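Local coordinates for protein BAG family molecular chaperone regulator 3 (Arabidopsis thaliana, PDB 4HWF) that binds the ATPase domain of HSP70-type chaperones as a co-chaperone and probably regulates programmed cell death and stress responses, at residues Lys5-Ile10 with Leu51-Ile56. Sequence-based numbering, arbitrary orientation.
Sequences KSISDI and LRLDAI
Ile7 and Leu53 bring the two backbones nearest, their CA atoms 6.6 Å apart, where helical segments 5-10 and 51-56 run antiparallel at 159° with axes 10.1 Å apart. This is one end of the three-helix bundle of the BAG domain: the start of helix 3-29 packs on the last turns of helix 36-57. The contact is apolar packing near the surface. Ile10 makes the largest single contribution. Its side chain points across at the facing helix, and CG1 lies anti to the carbonyl carbon (chi1 -71°), with CD1 extended beyond it to the backbone of Leu53, 3.7 Å from that residue's N. The same methyl lies against CB of Arg52 and CB of Leu53, and it meets CD1 of Ile56 at 3.8 Å. An alanine here would probably leave a gap against the backbone of Leu53 and CD1 of Ile56, and free the arm of Arg52 to move. That arm bends at chi3 (35°), and its guanidinium turns an edge to Ile10, with CG1 of Ile10 lying in the plane 3.9 Å from NE of Arg52. Asp9 may add a weak electrostatic pull, although its OD2 stays 5.7 Å from NH2 of Arg52. On the flank of the interface, CG1 of Ile7 touches both CD1 of Leu53 and CG2 of Ile56. Another face of segment 51-56 meets helix 62-86: Asp54, pointing away from segment 5-10, forms a salt bridge with Arg72, and Ala55 rests on Met65. The branches of Ile56 part: CG2 goes to Ile7, while CD1, already against Ile10, also presses on Ser6. There the packing is tight, with CD1 of Ile56 just 3.4 Å from CB of Ser6, whose OG makes a weak hydrogen bond to the carbonyl oxygen of Ser2.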
# COMPACT_ATOMS: atom_id res chain seq x y z
N LYS A 5 -14.79 -13.92 -2.48
CA LYS A 5 -15.38 -12.98 -1.52
C LYS A 5 -14.30 -12.32 -0.66
O LYS A 5 -14.43 -11.16 -0.29
CB LYS A 5 -16.42 -13.68 -0.65
CG LYS A 5 -17.79 -13.79 -1.32
CD LYS A 5 -18.33 -15.21 -1.30
CE LYS A 5 -19.01 -15.55 0.02
NZ LYS A 5 -19.59 -16.94 0.02
N SER A 6 -13.25 -13.06 -0.33
CA SER A 6 -12.15 -12.47 0.42
C SER A 6 -11.51 -11.35 -0.37
O SER A 6 -11.25 -10.29 0.16
CB SER A 6 -11.10 -13.52 0.80
OG SER A 6 -11.63 -14.43 1.74
N ILE A 7 -11.26 -11.59 -1.66
CA ILE A 7 -10.67 -10.54 -2.49
C ILE A 7 -11.58 -9.31 -2.58
O ILE A 7 -11.11 -8.18 -2.50
CB ILE A 7 -10.29 -11.04 -3.90
CG1 ILE A 7 -9.17 -12.09 -3.80
CG2 ILE A 7 -9.85 -9.88 -4.78
CD1 ILE A 7 -8.82 -12.74 -5.13
N SER A 8 -12.88 -9.55 -2.73
CA SER A 8 -13.86 -8.46 -2.70
C SER A 8 -13.77 -7.61 -1.45
O SER A 8 -13.77 -6.39 -1.52
CB SER A 8 -15.28 -9.02 -2.80
OG SER A 8 -15.61 -9.31 -4.14
N ASP A 9 -13.71 -8.27 -0.29
CA ASP A 9 -13.66 -7.56 0.98
C ASP A 9 -12.39 -6.72 1.08
O ASP A 9 -12.39 -5.61 1.61
CB ASP A 9 -13.73 -8.54 2.15
CG ASP A 9 -15.03 -9.35 2.15
OD1 ASP A 9 -16.00 -8.92 1.49
OD2 ASP A 9 -15.07 -10.41 2.82
N ILE A 10 -11.29 -7.26 0.57
CA ILE A 10 -10.03 -6.53 0.58
C ILE A 10 -10.16 -5.29 -0.30
O ILE A 10 -9.72 -4.20 0.08
CB ILE A 10 -8.87 -7.44 0.10
CG1 ILE A 10 -8.56 -8.49 1.16
CG2 ILE A 10 -7.64 -6.61 -0.19
CD1 ILE A 10 -7.69 -9.64 0.66
N LEU A 51 -0.83 -8.05 2.49
CA LEU A 51 -0.42 -9.39 2.89
C LEU A 51 -1.56 -10.38 2.80
O LEU A 51 -1.37 -11.51 2.35
CB LEU A 51 0.18 -9.36 4.30
CG LEU A 51 1.22 -10.39 4.73
CD1 LEU A 51 2.41 -10.48 3.78
CD2 LEU A 51 1.68 -10.05 6.16
N ARG A 52 -2.76 -9.99 3.23
CA ARG A 52 -3.92 -10.88 3.09
C ARG A 52 -4.17 -11.23 1.63
O ARG A 52 -4.52 -12.37 1.30
CB ARG A 52 -5.20 -10.26 3.65
CG ARG A 52 -5.25 -10.17 5.14
CD ARG A 52 -6.55 -9.50 5.59
NE ARG A 52 -7.68 -9.82 4.71
CZ ARG A 52 -8.54 -10.81 4.92
NH1 ARG A 52 -8.40 -11.61 5.98
NH2 ARG A 52 -9.55 -11.01 4.07
N LEU A 53 -4.02 -10.25 0.75
CA LEU A 53 -4.28 -10.45 -0.67
C LEU A 53 -3.27 -11.43 -1.25
O LEU A 53 -3.63 -12.39 -1.94
CB LEU A 53 -4.19 -9.11 -1.42
CG LEU A 53 -4.48 -9.15 -2.92
CD1 LEU A 53 -5.88 -9.73 -3.20
CD2 LEU A 53 -4.31 -7.78 -3.56
N ASP A 54 -2.00 -11.19 -0.96
CA ASP A 54 -0.91 -12.06 -1.41
C ASP A 54 -1.07 -13.49 -0.92
O ASP A 54 -0.81 -14.43 -1.67
CB ASP A 54 0.45 -11.50 -1.00
CG ASP A 54 0.88 -10.32 -1.86
OD1 ASP A 54 0.21 -10.08 -2.90
OD2 ASP A 54 1.87 -9.64 -1.50
N ALA A 55 -1.50 -13.66 0.32
CA ALA A 55 -1.71 -14.99 0.88
C ALA A 55 -2.80 -15.74 0.08
O ALA A 55 -2.72 -16.96 -0.12
CB ALA A 55 -2.10 -14.89 2.37
N ILE A 56 -3.81 -15.01 -0.37
CA ILE A 56 -4.85 -15.59 -1.21
C ILE A 56 -4.31 -15.94 -2.61
O ILE A 56 -4.48 -17.06 -3.10
CB ILE A 56 -6.09 -14.64 -1.32
CG1 ILE A 56 -6.85 -14.60 0.01
CG2 ILE A 56 -7.00 -15.06 -2.46
CD1 ILE A 56 -7.71 -13.36 0.18